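Local coordinates for 5' nucleotidase family protein (Staphylococcus aureus subsp. aureus, PDB 4Q7F) that belongs to the 5' nucleotidase family, joining a metal-binding calcineurin-like phosphoesterase region to a C-terminal 5'-nucleotidase domain, at residues Ile321-Tyr326 against Leu509-Met515; Ala394-Leu400 against Leu466-Ile472. Numbering follows the deposited sequence.

How the contacts relate
Both contacts lie on the C-terminal side of the chain, with centres 33 Å apart and nearest atoms about 20 Å apart, so they do not touch. Contact 2 is nested inside the long chain loop that contact 1 closes: 321-326 meets 509-515 across 182 intervening residues, whereas 394-400 and 466-472 bring together neighbouring strands, 390-396 and 469-475, within that span. Neither contains a residue of the metal sites or of the 3D1 pocket. Contact 2 is nevertheless linked to the pocket through its strands: 469-475 ends at Asn475, with Tyr477 just beyond, and 390-396 follows Asn388, all three lining the pocket. The manganese and magnesium ligands belong to the phosphoesterase region.

Contact 1 of 2, residues Ile321-Tyr326 against Leu509-Met515; sequences ITTLPY and LSNNNLM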
loop_
_atom_site.group_PDB
_atom_site.type_symbol
_atom_site.label_atom_id
_atom_site.label_comp_id
_atom_site.label_asym_id
_atom_site.label_seq_id
_atom_site.Cartn_x
_atom_site.Cartn_y
_atom_site.Cartn_z
ATOM N N ILE A 321 -0.214 20.307 17.435
ATOM C CA ILE A 321 1.234 20.252 17.349
ATOM C C ILE A 321 1.794 21.672 17.499
ATOM O O ILE A 321 2.644 21.925 18.355
ATOM C CB ILE A 321 1.703 19.666 15.997
ATOM C CG1 ILE A 321 1.028 18.305 15.718
ATOM C CG2 ILE A 321 3.217 19.546 15.976
ATOM C CD1 ILE A 321 1.443 17.204 16.670
ATOM N N THR A 322 1.311 22.584 16.657
ATOM C CA THR A 322 1.730 23.979 16.707
ATOM C C THR A 322 0.738 24.834 15.934
ATOM O O THR A 322 -0.211 24.311 15.314
ATOM C CB THR A 322 3.152 24.195 16.100
ATOM O OG1 THR A 322 3.616 25.515 16.398
ATOM C CG2 THR A 322 3.158 24.008 14.585
ATOM N N THR A 323 0.952 26.144 16.011
ATOM C CA THR A 323 0.191 27.125 15.253
ATOM C C THR A 323 1.222 27.902 14.439
ATOM O O THR A 323 2.113 28.507 14.999
ATOM C CB THR A 323 -0.578 28.092 16.155
ATOM O OG1 THR A 323 -1.513 27.358 16.952
ATOM C CG2 THR A 323 -1.340 29.114 15.314
ATOM N N LEU A 324 1.103 27.864 13.121
ATOM C CA LEU A 324 2.031 28.538 12.226
ATOM C C LEU A 324 1.539 29.951 11.954
ATOM O O LEU A 324 0.352 30.219 12.077
ATOM C CB LEU A 324 2.095 27.781 10.902
ATOM C CG LEU A 324 2.305 26.271 11.002
ATOM C CD1 LEU A 324 2.216 25.648 9.624
ATOM C CD2 LEU A 324 3.633 25.936 11.656
ATOM N N PRO A 325 2.445 30.864 11.561
ATOM C CA PRO A 325 1.998 32.232 11.275
ATOM C C PRO A 325 1.366 32.414 9.886
ATOM O O PRO A 325 0.931 33.516 9.562
ATOM C CB PRO A 325 3.279 33.058 11.406
ATOM C CG PRO A 325 4.393 32.108 11.141
ATOM C CD PRO A 325 3.903 30.707 11.409
ATOM N N TYR A 326 1.308 31.350 9.081
ATOM C CA TYR A 326 0.723 31.424 7.741
ATOM C C TYR A 326 0.187 30.073 7.267
ATOM O O TYR A 326 0.565 29.015 7.791
ATOM C CB TYR A 326 1.762 31.928 6.748
ATOM C CG TYR A 326 3.045 31.155 6.822
ATOM C CD1 TYR A 326 3.205 29.969 6.122
ATOM C CD2 TYR A 326 4.101 31.603 7.609
ATOM C CE1 TYR A 326 4.379 29.249 6.199
ATOM C CE2 TYR A 326 5.280 30.891 7.691
ATOM C CZ TYR A 326 5.411 29.713 6.982
ATOM O OH TYR A 326 6.578 28.997 7.053
ATOM N N LEU A 509 8.527 21.269 13.314
ATOM C CA LEU A 509 7.464 22.193 13.709
ATOM C C LEU A 509 7.625 22.706 15.139
ATOM O O LEU A 509 7.381 23.880 15.409
ATOM C CB LEU A 509 6.095 21.532 13.555
ATOM C CG LEU A 509 5.569 21.365 12.129
ATOM C CD1 LEU A 509 4.296 20.535 12.136
ATOM C CD2 LEU A 509 5.322 22.725 11.491
ATOM N N SER A 510 8.051 21.831 16.040
ATOM C CA SER A 510 8.208 22.193 17.444
ATOM C C SER A 510 9.439 23.051 17.738
ATOM O O SER A 510 9.442 23.798 18.712
ATOM C CB SER A 510 8.256 20.927 18.311
ATOM O OG SER A 510 7.073 20.160 18.156
ATOM N N ASN A 511 10.469 22.950 16.897
ATOM C CA ASN A 511 11.736 23.668 17.103
ATOM C C ASN A 511 11.917 24.997 16.365
ATOM O O ASN A 511 12.803 25.766 16.718
ATOM C CB ASN A 511 12.906 22.758 16.722
ATOM C CG ASN A 511 12.907 21.452 17.488
ATOM O OD1 ASN A 511 12.314 21.341 18.557
ATOM N ND2 ASN A 511 13.576 20.450 16.936
ATOM N N ASN A 512 11.117 25.261 15.334
ATOM C CA ASN A 512 11.227 26.529 14.605
ATOM C C ASN A 512 9.914 27.301 14.684
ATOM O O ASN A 512 9.042 27.162 13.826
ATOM C CB ASN A 512 11.633 26.309 13.148
ATOM C CG ASN A 512 11.946 27.614 12.432
ATOM O OD1 ASN A 512 11.940 28.687 13.039
ATOM N ND2 ASN A 512 12.228 27.528 11.139
ATOM N N ASN A 513 9.794 28.117 15.725
ATOM C CA ASN A 513 8.585 28.915 15.981
ATOM C C ASN A 513 8.244 29.958 14.904
ATOM O O ASN A 513 7.096 30.031 14.452
ATOM C CB ASN A 513 8.710 29.607 17.349
ATOM C CG ASN A 513 7.414 30.258 17.805
ATOM O OD1 ASN A 513 6.326 29.882 17.369
ATOM N ND2 ASN A 513 7.527 31.223 18.710
ATOM N N LEU A 514 9.235 30.749 14.493
ATOM C CA LEU A 514 9.021 31.816 13.494
ATOM C C LEU A 514 8.741 31.301 12.077
ATOM O O LEU A 514 8.191 32.026 11.248
ATOM C CB LEU A 514 10.189 32.817 13.490
ATOM C CG LEU A 514 10.247 33.821 14.656
ATOM C CD1 LEU A 514 10.292 33.147 16.021
ATOM C CD2 LEU A 514 11.437 34.756 14.485
HETATM N N MSE A 515 9.132 30.060 11.805
HETATM C CA MSE A 515 8.885 29.422 10.511
HETATM C C MSE A 515 9.318 30.258 9.342
HETATM O O MSE A 515 8.540 30.504 8.417
HETATM C CB MSE A 515 7.397 29.087 10.372
HETATM C CG MSE A 515 6.956 28.020 11.369
HETATM SE SE MSE A 515 7.727 26.253 10.909
HETATM C CE MSE A 515 6.955 26.052 9.103
#
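Apolar side chains make up most of this contact between the short strand 320-323 with its following turn and the end of helix 501-511. Leu509, on the last turn of the helix, points at the strand and the residue after it: its CD2 lies 3.6 Å from Leu324 CD2, its CD1 4.1 Å from Ile321 CG2, and its CB 4.0 Å from Thr322 CG2. Ile321 and Thr322 can both face the helix, though adjacent in sequence, because they form a classic beta bulge opposite Val375; Thr323 then points away. Met515, a selenomethionine, packs on the residues beyond the strand. Its CG is 3.9 Å from Leu324 CD2, while its CB meets Pro325 CD at 4.0 Å and Tyr326 CE2 at 3.9 Å. Phe346 of helix 342-355 touches Leu509 and Met515, and Phe371 and Val375 pack on Leu324 and Leu509.

Polar bonding is sparse. Tyr326 OH donates to Met515 O at 2.8 Å, with the carbonyl oxygen near the plane of the ring at its edge. Within the turn, Met515 N makes a weak bond of 3.4 Å to Asn512 OD1, and Ser510 OG is satisfied by Ile506 O of its own helix.

From Asn512 the chain leaves helical geometry, and at Met515 it takes a left-handed conformation (phi 51°, psi 52°), turning back so that this side chain reaches Leu324, Pro325 and Tyr326. The arrangement is a helix C-terminus and its exit turn packed against the bulged strand of the two-stranded antiparallel sheet 320-323/374-376 and the turn after it.

Contact 2 of 2, residues Ala394-Leu400 against Leu466-Ile472; sequences AVSGAKL and LKQTYTI
In the mixed sheet of the C-terminal domain, strand 390-396 pairs antiparallel with 469-475, then runs into the N-capped helix 397-408. The axes of 394-396 and 469-472 approach to 4.5 Å, with 131° between their N-to-C directions. Val395 and Tyr470 form the hydrogen-bonded pair: Val395 N donates to Tyr470 O (2.9 Å) and Tyr470 N to Val395 O (2.8 Å). Ala394 with Thr471 and Ser396 with Thr469 are non-hydrogen-bonded pairs; these four side chains share one face, Val395 and Tyr470 the other.

All four amides of the first helical turn find acceptors. Gly397 N bonds weakly to Gln468 O (3.1 Å) and Ala398 N to Leu466 O (3.1 Å), both from the loop before 469-475. Ser396 is the N-cap: in its p rotamer, OG accepts from Lys399 N (3.0 Å), and its O from Leu400 N (3.0 Å). Tyr470 OH pairs with Asp465 N, Lys399 NZ with Met487 O, and Thr471 N with Asp358 OD2.

Apolar contacts join Val395 CG2 to Ile472 CG2 (4.0 Å), Leu400 CD1 to Ile472 CD1 (3.9 Å) and Ala398 CB to Leu466 CD2 (3.9 Å). Lacking a side chain, Gly397 lets Tyr470, at chi1 m, bring CE2 within 3.6 Å of Gly397 CA.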
loop_
_atom_site.group_PDB
_atom_site.type_symbol
_atom_site.label_atom_id
_atom_site.label_comp_id
_atom_site.label_asym_id
_atom_site.label_seq_id
_atom_site.Cartn_x
_atom_site.Cartn_y
_atom_site.Cartn_z
ATOM N N ALA A 394 25.027 8.783 -1.225
ATOM C CA ALA A 394 26.049 9.403 -2.047
ATOM C C ALA A 394 25.813 8.934 -3.465
ATOM O O ALA A 394 25.845 7.715 -3.743
ATOM C CB ALA A 394 27.421 8.984 -1.562
ATOM N N VAL A 395 25.554 9.900 -4.343
ATOM C CA VAL A 395 25.259 9.630 -5.745
ATOM C C VAL A 395 26.016 10.596 -6.667
ATOM O O VAL A 395 26.270 11.751 -6.314
ATOM C CB VAL A 395 23.736 9.741 -6.035
ATOM C CG1 VAL A 395 22.929 8.693 -5.241
ATOM C CG2 VAL A 395 23.201 11.134 -5.703
ATOM N N SER A 396 26.374 10.126 -7.848
ATOM C CA SER A 396 27.009 11.011 -8.820
ATOM C C SER A 396 25.949 11.982 -9.329
ATOM O O SER A 396 24.751 11.746 -9.156
ATOM C CB SER A 396 27.550 10.211 -9.987
ATOM O OG SER A 396 26.513 9.566 -10.666
ATOM N N GLY A 397 26.382 13.067 -9.955
ATOM C CA GLY A 397 25.455 14.041 -10.526
ATOM C C GLY A 397 24.627 13.392 -11.628
ATOM O O GLY A 397 23.485 13.782 -11.873
ATOM N N ALA A 398 25.205 12.386 -12.277
ATOM C CA ALA A 398 24.528 11.635 -13.331
ATOM C C ALA A 398 23.428 10.733 -12.727
ATOM O O ALA A 398 22.358 10.576 -13.318
ATOM C CB ALA A 398 25.539 10.801 -14.114
ATOM N N LYS A 399 23.698 10.115 -11.576
ATOM C CA LYS A 399 22.679 9.304 -10.930
ATOM C C LYS A 399 21.534 10.202 -10.430
ATOM O O LYS A 399 20.376 9.794 -10.456
ATOM C CB LYS A 399 23.201 8.497 -9.754
ATOM C CG LYS A 399 23.753 7.113 -10.073
ATOM C CD LYS A 399 23.846 6.326 -8.751
ATOM C CE LYS A 399 24.373 4.916 -8.913
ATOM N NZ LYS A 399 23.427 4.039 -9.650
ATOM N N LEU A 400 21.875 11.392 -9.938
ATOM C CA LEU A 400 20.869 12.346 -9.483
ATOM C C LEU A 400 19.962 12.689 -10.655
ATOM O O LEU A 400 18.758 12.736 -10.504
ATOM C CB LEU A 400 21.497 13.617 -8.948
ATOM C CG LEU A 400 20.526 14.741 -8.589
ATOM C CD1 LEU A 400 19.483 14.256 -7.585
ATOM C CD2 LEU A 400 21.294 15.933 -8.030
ATOM N N LEU A 466 28.099 15.966 -13.636
ATOM C CA LEU A 466 27.687 14.567 -13.709
ATOM C C LEU A 466 28.680 13.586 -13.059
ATOM O O LEU A 466 28.284 12.491 -12.659
ATOM C CB LEU A 466 27.433 14.161 -15.163
ATOM C CG LEU A 466 26.295 14.892 -15.900
ATOM C CD1 LEU A 466 26.439 14.695 -17.408
ATOM C CD2 LEU A 466 24.909 14.476 -15.409
ATOM N N LYS A 467 29.949 13.991 -12.935
ATOM C CA LYS A 467 30.998 13.146 -12.360
ATOM C C LYS A 467 31.294 13.413 -10.870
ATOM O O LYS A 467 31.940 12.590 -10.225
ATOM C CB LYS A 467 32.285 13.285 -13.198
ATOM C CG LYS A 467 32.068 12.939 -14.671
ATOM C CD LYS A 467 33.304 13.149 -15.544
ATOM C CE LYS A 467 34.408 12.160 -15.211
ATOM N NZ LYS A 467 35.569 12.321 -16.122
ATOM N N GLN A 468 30.831 14.537 -10.320
ATOM C CA GLN A 468 31.071 14.841 -8.902
ATOM C C GLN A 468 30.142 14.018 -8.030
ATOM O O GLN A 468 29.084 13.629 -8.488
ATOM C CB GLN A 468 30.840 16.323 -8.610
ATOM C CG GLN A 468 30.967 16.696 -7.135
ATOM C CD GLN A 468 30.938 18.195 -6.894
ATOM O OE1 GLN A 468 31.427 18.979 -7.711
ATOM N NE2 GLN A 468 30.384 18.601 -5.753
ATOM N N THR A 469 30.531 13.772 -6.777
ATOM C CA THR A 469 29.688 13.026 -5.835
ATOM C C THR A 469 28.843 14.012 -4.993
ATOM O O THR A 469 29.385 14.966 -4.440
ATOM C CB THR A 469 30.545 12.167 -4.884
ATOM O OG1 THR A 469 31.356 11.257 -5.632
ATOM C CG2 THR A 469 29.672 11.371 -3.948
ATOM N N TYR A 470 27.536 13.777 -4.897
ATOM C CA TYR A 470 26.620 14.635 -4.122
ATOM C C TYR A 470 25.892 13.757 -3.157
ATOM O O TYR A 470 25.960 12.544 -3.281
ATOM C CB TYR A 470 25.595 15.319 -5.031
ATOM C CG TYR A 470 26.191 16.190 -6.109
ATOM C CD1 TYR A 470 26.481 17.526 -5.875
ATOM C CD2 TYR A 470 26.468 15.674 -7.365
ATOM C CE1 TYR A 470 27.038 18.330 -6.873
ATOM C CE2 TYR A 470 27.043 16.466 -8.362
ATOM C CZ TYR A 470 27.304 17.794 -8.111
ATOM O OH TYR A 470 27.857 18.591 -9.099
ATOM N N THR A 471 25.217 14.366 -2.193
ATOM C CA THR A 471 24.414 13.621 -1.228
ATOM C C THR A 471 22.940 13.987 -1.335
ATOM O O THR A 471 22.582 15.154 -1.523
ATOM C CB THR A 471 24.865 13.821 0.235
ATOM O OG1 THR A 471 24.923 15.214 0.557
ATOM C CG2 THR A 471 26.212 13.204 0.436
ATOM N N ILE A 472 22.085 12.973 -1.166
ATOM C CA ILE A 472 20.668 13.176 -1.259
ATOM C C ILE A 472 19.948 12.453 -0.132
ATOM O O ILE A 472 20.264 11.317 0.202
ATOM C CB ILE A 472 20.124 12.772 -2.660
ATOM C CG1 ILE A 472 18.644 13.108 -2.795
ATOM C CG2 ILE A 472 20.362 11.292 -2.949
ATOM C CD1 ILE A 472 18.113 12.944 -4.211
#